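PDB 4ZGP: translation initiation factor eIF2 assembly protein from Schizosaccharomyces pombe, which acts as an ATP-dependent folding chaperone that binds the gamma subunit of eIF2 and lets it assemble with the alpha and beta subunits. Local coordinates for residues H31-L44 with D230-D242. Sequence-based numbering, arbitrary orientation.
Sequences HCQFSSWYSLFRKL and DLLKKLDTFPDPD
Phe-41 pushes its ring into a hollow formed by the turn that follows helix 221-233. CG stands anti to the carbonyl carbon (chi1 -58°), which sends the ring toward the turn, where Leu-235 CD2 lies over its centre, 3.7 Å from the centroid and 5° off the normal, a CH-pi contact. Leu-40 CB backs the opposite face. The CE1 corner reaches Lys-234 O and lies 3.1 Å from Thr-237 OG1. The Leu-40 methyls CD1 and CD2 lie alongside Thr-237 OG1, and a water links Leu-40 O to Thr-237 OG1. Leu-44 prolongs the greasy seam: CD1 nestles against Leu-231 CD1 and Leu-235 CD2, while CD2 rests on Lys-234 CD at 3.7 Å.

At the other end Phe-238 points its CE1-CZ rim at His-31, CE1 standing 3.4 Å from His-31 O, and CZ touches Cys-32 SG at the ring edge. Pro-239 CG lies over one face of the imidazole, toward its rim, 3.6 Å from the centroid, a CH-pi contact, and ND1 donates to the syn side of Asp-240 OD2 (2.8 Å, 162°), almost in the imidazole plane. Were His-31 an alanine, the Asp-240 carboxylate would probably lose this N-H donor and a gap would open beside Pro-239.

Strand 253-261 supports Phe-41 through Leu-256 and Ile-259, and Leu-235 packs on Phe-245. Helix 34-40 with its flanking residues and the turn interlock over antiparallel strands 243-250 and 253-261 of the mixed sheet, with Cys-32 and ATP-binding Trp-118 side chains within about 4 Å at their nearest atoms, beside the nucleotide site of an ATP-grasp fold.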
ATOM      1  N   HIS A  31      -1.284   6.647  11.021  1.00 20.26           N
ATOM      2  CA  HIS A  31      -1.027   5.271  11.427  1.00 19.40           C
ATOM      3  C   HIS A  31      -0.768   4.340  10.240  1.00 19.03           C
ATOM      4  O   HIS A  31      -0.191   3.261  10.412  1.00 22.91           O
ATOM      5  CB  HIS A  31      -2.205   4.721  12.250  1.00 23.14           C
ATOM      6  CG  HIS A  31      -2.374   5.414  13.565  1.00 25.78           C
ATOM      7  ND1 HIS A  31      -3.558   5.399  14.272  1.00 29.98           N
ATOM      8  CD2 HIS A  31      -1.518   6.179  14.282  1.00 24.59           C
ATOM      9  CE1 HIS A  31      -3.412   6.099  15.386  1.00 25.89           C
ATOM     10  NE2 HIS A  31      -2.184   6.585  15.413  1.00 28.46           N
ATOM     11  N   CYS A  32      -1.214   4.755   9.058  1.00 20.80           N
ATOM     12  CA  CYS A  32      -1.080   3.937   7.857  1.00 22.42           C
ATOM     13  C   CYS A  32       0.167   4.254   7.045  1.00 21.85           C
ATOM     14  O   CYS A  32       0.378   3.636   5.994  1.00 20.11           O
ATOM     15  CB  CYS A  32      -2.319   4.098   6.957  1.00 24.05           C
ATOM     16  SG  CYS A  32      -3.709   3.171   7.645  1.00 26.24           S
ATOM     17  N   GLN A  33       0.973   5.210   7.496  1.00 20.81           N
ATOM     18  CA  GLN A  33       2.245   5.452   6.807  1.00 22.90           C
ATOM     19  C   GLN A  33       3.086   4.194   6.834  1.00 22.91           C
ATOM     20  O   GLN A  33       3.112   3.484   7.841  1.00 20.37           O
ATOM     21  CB  GLN A  33       3.040   6.580   7.466  1.00 22.15           C
ATOM     22  CG  GLN A  33       2.412   7.953   7.518  1.00 22.91           C
ATOM     23  CD  GLN A  33       3.246   8.876   8.416  1.00 27.11           C
ATOM     24  OE1 GLN A  33       4.096   9.608   7.936  1.00 27.63           O
ATOM     25  NE2 GLN A  33       3.021   8.798   9.723  1.00 23.75           N
ATOM     26  N   PHE A  34       3.810   3.923   5.745  1.00 20.54           N
ATOM     27  CA  PHE A  34       4.632   2.717   5.675  1.00 19.24           C
ATOM     28  C   PHE A  34       5.578   2.587   6.878  1.00 18.25           C
ATOM     29  O   PHE A  34       5.671   1.532   7.497  1.00 21.92           O
ATOM     30  CB  PHE A  34       5.461   2.706   4.373  1.00 19.22           C
ATOM     31  CG  PHE A  34       6.105   1.396   4.096  1.00 23.53           C
ATOM     32  CD1 PHE A  34       5.437   0.426   3.354  1.00 23.86           C
ATOM     33  CD2 PHE A  34       7.382   1.128   4.560  1.00 22.91           C
ATOM     34  CE1 PHE A  34       6.027  -0.794   3.098  1.00 27.47           C
ATOM     35  CE2 PHE A  34       7.975  -0.097   4.315  1.00 20.18           C
ATOM     36  CZ  PHE A  34       7.307  -1.055   3.590  1.00 22.53           C
ATOM     37  N   SER A  35       6.271   3.667   7.202  1.00 23.65           N
ATOM     38  CA  SER A  35       7.202   3.619   8.325  1.00 25.66           C
ATOM     39  C   SER A  35       6.488   3.271   9.637  1.00 27.92           C
ATOM     40  O   SER A  35       7.072   2.653  10.510  1.00 24.92           O
ATOM     41  CB  SER A  35       7.941   4.945   8.482  1.00 26.90           C
ATOM     42  OG  SER A  35       7.052   6.034   8.624  1.00 23.36           O
ATOM     43  N   SER A  36       5.221   3.650   9.768  1.00 25.69           N
ATOM     44  CA  SER A  36       4.524   3.375  11.017  1.00 25.58           C
ATOM     45  C   SER A  36       4.181   1.896  11.168  1.00 25.97           C
ATOM     46  O   SER A  36       4.216   1.368  12.265  1.00 35.89           O
ATOM     47  CB  SER A  36       3.251   4.229  11.137  1.00 23.08           C
ATOM     48  OG  SER A  36       3.573   5.610  11.167  1.00 27.62           O
ATOM     49  N   TRP A  37       3.842   1.204  10.094  1.00 25.82           N
ATOM     50  CA  TRP A  37       3.438  -0.175  10.312  1.00 24.18           C
ATOM     51  C   TRP A  37       4.510  -1.179   9.934  1.00 20.83           C
ATOM     52  O   TRP A  37       4.489  -2.322  10.408  1.00 22.43           O
ATOM     53  CB  TRP A  37       2.115  -0.471   9.588  1.00 23.38           C
ATOM     54  CG  TRP A  37       2.099  -0.302   8.093  1.00 24.48           C
ATOM     55  CD1 TRP A  37       1.637   0.776   7.393  1.00 22.64           C
ATOM     56  CD2 TRP A  37       2.539  -1.250   7.117  1.00 21.76           C
ATOM     57  NE1 TRP A  37       1.772   0.565   6.052  1.00 20.94           N
ATOM     58  CE2 TRP A  37       2.323  -0.671   5.846  1.00 25.10           C
ATOM     59  CE3 TRP A  37       3.119  -2.520   7.192  1.00 19.93           C
ATOM     60  CZ2 TRP A  37       2.665  -1.315   4.659  1.00 23.06           C
ATOM     61  CZ3 TRP A  37       3.448  -3.167   6.003  1.00 21.07           C
ATOM     62  CH2 TRP A  37       3.223  -2.557   4.756  1.00 22.56           C
ATOM     63  N   TYR A  38       5.467  -0.762   9.111  1.00 24.41           N
ATOM     64  CA  TYR A  38       6.534  -1.682   8.699  1.00 23.41           C
ATOM     65  C   TYR A  38       7.308  -2.122   9.935  1.00 25.13           C
ATOM     66  O   TYR A  38       7.647  -3.288  10.079  1.00 27.81           O
ATOM     67  CB  TYR A  38       7.485  -1.045   7.679  1.00 26.21           C
ATOM     68  CG  TYR A  38       8.594  -1.988   7.263  1.00 24.23           C
ATOM     69  CD1 TYR A  38       8.333  -3.059   6.419  1.00 24.26           C
ATOM     70  CD2 TYR A  38       9.893  -1.828   7.736  1.00 33.80           C
ATOM     71  CE1 TYR A  38       9.346  -3.937   6.044  1.00 25.69           C
ATOM     72  CE2 TYR A  38      10.904  -2.707   7.369  1.00 32.21           C
ATOM     73  CZ  TYR A  38      10.619  -3.762   6.524  1.00 30.54           C
ATOM     74  OH  TYR A  38      11.606  -4.651   6.135  1.00 31.80           O
ATOM     75  N   SER A  39       7.549  -1.151  10.814  1.00 29.63           N
ATOM     76  CA  SER A  39       8.140  -1.334  12.134  1.00 34.62           C
ATOM     77  C   SER A  39       7.406  -2.383  12.961  1.00 29.69           C
ATOM     78  O   SER A  39       8.013  -3.319  13.474  1.00 37.49           O
ATOM     79  CB  SER A  39       8.126   0.003  12.874  1.00 41.94           C
ATOM     80  OG  SER A  39       6.906   0.681  12.568  1.00 37.25           O
ATOM     81  N   LEU A  40       6.090  -2.223  13.071  1.00 27.09           N
ATOM     82  CA  LEU A  40       5.248  -3.209  13.745  1.00 21.58           C
ATOM     83  C   LEU A  40       5.330  -4.619  13.195  1.00 24.00           C
ATOM     84  O   LEU A  40       5.329  -5.582  13.955  1.00 21.04           O
ATOM     85  CB  LEU A  40       3.778  -2.781  13.676  1.00 23.55           C
ATOM     86  CG  LEU A  40       3.394  -1.488  14.371  1.00 26.91           C
ATOM     87  CD1 LEU A  40       1.881  -1.234  14.209  1.00 22.26           C
ATOM     88  CD2 LEU A  40       3.794  -1.573  15.862  1.00 27.90           C
ATOM     89  N   PHE A  41       5.340  -4.729  11.869  1.00 21.03           N
ATOM     90  CA  PHE A  41       5.038  -5.979  11.203  1.00 26.78           C
ATOM     91  C   PHE A  41       6.172  -6.466  10.299  1.00 25.18           C
ATOM     92  O   PHE A  41       5.927  -7.165   9.322  1.00 22.87           O
ATOM     93  CB  PHE A  41       3.729  -5.802  10.398  1.00 21.57           C
ATOM     94  CG  PHE A  41       2.573  -5.381  11.268  1.00 19.42           C
ATOM     95  CD1 PHE A  41       2.353  -6.037  12.451  1.00 19.16           C
ATOM     96  CD2 PHE A  41       1.773  -4.312  10.926  1.00 22.75           C
ATOM     97  CE1 PHE A  41       1.310  -5.660  13.308  1.00 20.03           C
ATOM     98  CE2 PHE A  41       0.720  -3.934  11.757  1.00 24.05           C
ATOM     99  CZ  PHE A  41       0.499  -4.611  12.948  1.00 21.33           C
ATOM    100  N   ARG A  42       7.408  -6.111  10.653  1.00 26.92           N
ATOM    101  CA  ARG A  42       8.575  -6.463   9.850  1.00 28.43           C
ATOM    102  C   ARG A  42       8.653  -7.956   9.557  1.00 24.93           C
ATOM    103  O   ARG A  42       9.012  -8.354   8.457  1.00 28.34           O
ATOM    104  CB  ARG A  42       9.858  -5.995  10.564  1.00 32.40           C
ATOM    105  CG  ARG A  42      11.159  -6.255   9.794  1.00 41.31           C
ATOM    106  CD  ARG A  42      12.375  -5.895  10.658  1.00 44.91           C
ATOM    107  NE  ARG A  42      12.185  -4.604  11.315  1.00 56.48           N
ATOM    108  CZ  ARG A  42      12.689  -3.451  10.883  1.00 59.12           C
ATOM    109  NH1 ARG A  42      13.447  -3.412   9.791  1.00 58.52           N
ATOM    110  NH2 ARG A  42      12.443  -2.333  11.553  1.00 56.91           N
ATOM    111  N   LYS A  43       8.283  -8.786  10.521  1.00 23.22           N
ATOM    112  CA  LYS A  43       8.358 -10.234  10.340  1.00 28.68           C
ATOM    113  C   LYS A  43       7.273 -10.805   9.407  1.00 27.25           C
ATOM    114  O   LYS A  43       7.337 -11.975   9.021  1.00 27.47           O
ATOM    115  CB  LYS A  43       8.269 -10.935  11.698  1.00 35.39           C
ATOM    116  CG  LYS A  43       9.432 -10.611  12.654  1.00 39.66           C
ATOM    117  CD  LYS A  43       9.088 -10.994  14.091  1.00 46.54           C
ATOM    118  CE  LYS A  43      10.060 -10.342  15.080  1.00 54.18           C
ATOM    119  NZ  LYS A  43       9.658 -10.579  16.494  1.00 59.42           N
ATOM    120  N   LEU A  44       6.288  -9.985   9.050  1.00 25.19           N
ATOM    121  CA  LEU A  44       5.130 -10.460   8.276  1.00 26.28           C
ATOM    122  C   LEU A  44       5.095  -9.929   6.850  1.00 25.84           C
ATOM    123  O   LEU A  44       4.240 -10.317   6.057  1.00 24.91           O
ATOM    124  CB  LEU A  44       3.828 -10.050   8.985  1.00 22.77           C
ATOM    125  CG  LEU A  44       3.746 -10.329  10.489  1.00 27.53           C
ATOM    126  CD1 LEU A  44       2.541  -9.600  11.079  1.00 26.39           C
ATOM    127  CD2 LEU A  44       3.629 -11.812  10.762  1.00 33.54           C
ATOM    128  N   ASP A 230      -5.653 -15.762  10.442  1.00 27.27           N
ATOM    129  CA  ASP A 230      -4.458 -15.940  11.264  1.00 26.90           C
ATOM    130  C   ASP A 230      -3.541 -14.725  11.209  1.00 26.77           C
ATOM    131  O   ASP A 230      -2.981 -14.319  12.231  1.00 26.11           O
ATOM    132  CB  ASP A 230      -3.685 -17.177  10.825  1.00 27.78           C
ATOM    133  CG  ASP A 230      -4.361 -18.479  11.245  1.00 37.02           C
ATOM    134  OD1 ASP A 230      -5.278 -18.450  12.104  1.00 40.12           O
ATOM    135  OD2 ASP A 230      -3.965 -19.533  10.706  1.00 39.86           O
ATOM    136  N   LEU A 231      -3.373 -14.146  10.022  1.00 23.10           N
ATOM    137  CA  LEU A 231      -2.554 -12.937   9.905  1.00 23.52           C
ATOM    138  C   LEU A 231      -3.170 -11.788  10.720  1.00 24.57           C
ATOM    139  O   LEU A 231      -2.465 -11.082  11.430  1.00 24.45           O
ATOM    140  CB  LEU A 231      -2.379 -12.522   8.434  1.00 22.38           C
ATOM    141  CG  LEU A 231      -1.583 -11.250   8.156  1.00 24.98           C
ATOM    142  CD1 LEU A 231      -0.214 -11.352   8.806  1.00 25.80           C
ATOM    143  CD2 LEU A 231      -1.419 -11.004   6.655  1.00 25.38           C
ATOM    144  N   LEU A 232      -4.487 -11.618  10.638  1.00 21.44           N
ATOM    145  CA  LEU A 232      -5.132 -10.523  11.350  1.00 24.29           C
ATOM    146  C   LEU A 232      -4.876 -10.630  12.857  1.00 24.11           C
ATOM    147  O   LEU A 232      -4.726  -9.617  13.531  1.00 23.92           O
ATOM    148  CB  LEU A 232      -6.647 -10.487  11.069  1.00 22.52           C
ATOM    149  CG  LEU A 232      -7.441  -9.442  11.878  1.00 25.48           C
ATOM    150  CD1 LEU A 232      -6.975  -7.968  11.677  1.00 21.43           C
ATOM    151  CD2 LEU A 232      -8.952  -9.583  11.589  1.00 28.34           C
ATOM    152  N   LYS A 233      -4.798 -11.851  13.383  1.00 24.22           N
ATOM    153  CA  LYS A 233      -4.481 -12.019  14.803  1.00 26.25           C
ATOM    154  C   LYS A 233      -3.107 -11.460  15.122  1.00 27.75           C
ATOM    155  O   LYS A 233      -2.845 -11.009  16.246  1.00 29.91           O
ATOM    156  CB  LYS A 233      -4.534 -13.486  15.218  1.00 27.68           C
ATOM    157  CG  LYS A 233      -5.924 -14.079  15.220  1.00 31.52           C
ATOM    158  CD  LYS A 233      -5.847 -15.576  15.512  1.00 38.90           C
ATOM    159  CE  LYS A 233      -7.237 -16.207  15.568  1.00 46.63           C
ATOM    160  NZ  LYS A 233      -7.946 -16.153  14.253  1.00 49.73           N
ATOM    161  N   LYS A 234      -2.227 -11.487  14.132  1.00 24.23           N
ATOM    162  CA  LYS A 234      -0.871 -10.967  14.328  1.00 25.24           C
ATOM    163  C   LYS A 234      -0.765  -9.452  14.111  1.00 24.40           C
ATOM    164  O   LYS A 234       0.314  -8.872  14.279  1.00 26.17           O
ATOM    165  CB  LYS A 234       0.104 -11.686  13.393  1.00 29.78           C
ATOM    166  CG  LYS A 234       0.315 -13.151  13.762  1.00 30.34           C
ATOM    167  CD  LYS A 234       1.167 -13.842  12.720  1.00 34.15           C
ATOM    168  CE  LYS A 234       1.102 -15.340  12.865  1.00 43.68           C
ATOM    169  NZ  LYS A 234       1.589 -15.986  11.618  1.00 44.88           N
ATOM    170  N   LEU A 235      -1.875  -8.813  13.749  1.00 22.99           N
ATOM    171  CA  LEU A 235      -1.896  -7.356  13.520  1.00 21.65           C
ATOM    172  C   LEU A 235      -2.456  -6.637  14.754  1.00 21.45           C
ATOM    173  O   LEU A 235      -2.916  -5.485  14.684  1.00 21.22           O
ATOM    174  CB  LEU A 235      -2.724  -7.010  12.272  1.00 19.24           C
ATOM    175  CG  LEU A 235      -2.267  -7.675  10.953  1.00 21.03           C
ATOM    176  CD1 LEU A 235      -3.110  -7.230   9.766  1.00 22.47           C
ATOM    177  CD2 LEU A 235      -0.780  -7.423  10.627  1.00 23.63           C
ATOM    178  N   ASP A 236      -2.397  -7.336  15.878  1.00 25.20           N
ATOM    179  CA  ASP A 236      -2.961  -6.852  17.143  1.00 28.83           C
ATOM    180  C   ASP A 236      -2.374  -5.520  17.605  1.00 29.22           C
ATOM    181  O   ASP A 236      -3.003  -4.805  18.383  1.00 28.08           O
ATOM    182  CB  ASP A 236      -2.760  -7.903  18.243  1.00 27.72           C
ATOM    183  CG  ASP A 236      -1.304  -8.297  18.424  1.00 34.49           C
ATOM    184  OD1 ASP A 236      -0.770  -9.030  17.557  1.00 33.00           O
ATOM    185  OD2 ASP A 236      -0.690  -7.896  19.449  1.00 37.52           O
ATOM    186  N   THR A 237      -1.182  -5.174  17.129  1.00 23.92           N
ATOM    187  CA  THR A 237      -0.546  -3.922  17.559  1.00 25.21           C
ATOM    188  C   THR A 237      -0.976  -2.731  16.708  1.00 22.19           C
ATOM    189  O   THR A 237      -0.613  -1.593  17.007  1.00 23.84           O
ATOM    190  CB  THR A 237       0.991  -4.025  17.503  1.00 24.23           C
ATOM    191  OG1 THR A 237       1.358  -4.618  16.251  1.00 23.66           O
ATOM    192  CG2 THR A 237       1.491  -4.911  18.622  1.00 23.39           C
ATOM    193  N   PHE A 238      -1.731  -2.974  15.633  1.00 19.10           N
ATOM    194  CA  PHE A 238      -2.181  -1.852  14.836  1.00 18.72           C
ATOM    195  C   PHE A 238      -3.183  -1.062  15.698  1.00 22.15           C
ATOM    196  O   PHE A 238      -4.050  -1.659  16.327  1.00 25.45           O
ATOM    197  CB  PHE A 238      -2.812  -2.291  13.497  1.00 22.45           C
ATOM    198  CG  PHE A 238      -3.011  -1.144  12.572  1.00 23.76           C
ATOM    199  CD1 PHE A 238      -1.913  -0.561  11.953  1.00 21.29           C
ATOM    200  CD2 PHE A 238      -4.263  -0.573  12.400  1.00 21.17           C
ATOM    201  CE1 PHE A 238      -2.072   0.545  11.130  1.00 21.54           C
ATOM    202  CE2 PHE A 238      -4.427   0.526  11.578  1.00 22.87           C
ATOM    203  CZ  PHE A 238      -3.329   1.084  10.939  1.00 20.47           C
ATOM    204  N   PRO A 239      -3.043   0.276  15.744  1.00 20.57           N
ATOM    205  CA  PRO A 239      -3.702   1.026  16.822  1.00 21.48           C
ATOM    206  C   PRO A 239      -5.170   1.374  16.587  1.00 27.11           C
ATOM    207  O   PRO A 239      -5.822   1.782  17.553  1.00 31.35           O
ATOM    208  CB  PRO A 239      -2.863   2.310  16.924  1.00 26.19           C
ATOM    209  CG  PRO A 239      -2.206   2.460  15.624  1.00 25.26           C
ATOM    210  CD  PRO A 239      -1.953   1.050  15.124  1.00 23.00           C
ATOM    211  N   ASP A 240      -5.678   1.217  15.367  1.00 24.77           N
ATOM    212  CA  ASP A 240      -7.080   1.566  15.079  1.00 25.73           C
ATOM    213  C   ASP A 240      -7.966   0.320  14.942  1.00 26.27           C
ATOM    214  O   ASP A 240      -7.495  -0.723  14.531  1.00 23.05           O
ATOM    215  CB  ASP A 240      -7.155   2.409  13.811  1.00 30.04           C
ATOM    216  CG  ASP A 240      -6.347   3.688  13.920  1.00 32.71           C
ATOM    217  OD1 ASP A 240      -6.412   4.327  14.989  1.00 30.42           O
ATOM    218  OD2 ASP A 240      -5.665   4.056  12.941  1.00 30.12           O
ATOM    219  N   PRO A 241      -9.263   0.430  15.310  1.00 25.85           N
ATOM    220  CA  PRO A 241     -10.170  -0.716  15.239  1.00 28.62           C
ATOM    221  C   PRO A 241     -10.622  -1.060  13.820  1.00 23.82           C
ATOM    222  O   PRO A 241     -10.961  -2.224  13.560  1.00 25.83           O
ATOM    223  CB  PRO A 241     -11.369  -0.252  16.079  1.00 27.71           C
ATOM    224  CG  PRO A 241     -11.409   1.226  15.870  1.00 28.38           C
ATOM    225  CD  PRO A 241      -9.936   1.640  15.828  1.00 29.94           C
ATOM    226  N   ASP A 242     -10.663  -0.061  12.943  1.00 23.68           N
ATOM    227  CA  ASP A 242     -11.090  -0.266  11.562  1.00 27.77           C
ATOM    228  C   ASP A 242      -9.964   0.090  10.586  1.00 25.06           C
ATOM    229  O   ASP A 242      -9.384   1.174  10.671  1.00 29.71           O
ATOM    230  CB  ASP A 242     -12.305   0.591  11.216  1.00 23.74           C
ATOM    231  CG  ASP A 242     -13.374   0.608  12.317  1.00 28.12           C
ATOM    232  OD1 ASP A 242     -13.511  -0.364  13.083  1.00 31.14           O
ATOM    233  OD2 ASP A 242     -14.100   1.620  12.385  1.00 41.53           O
TER
HETATM  234  O   HOH W   1       3.829  -5.620  16.294  1.00 26.67           O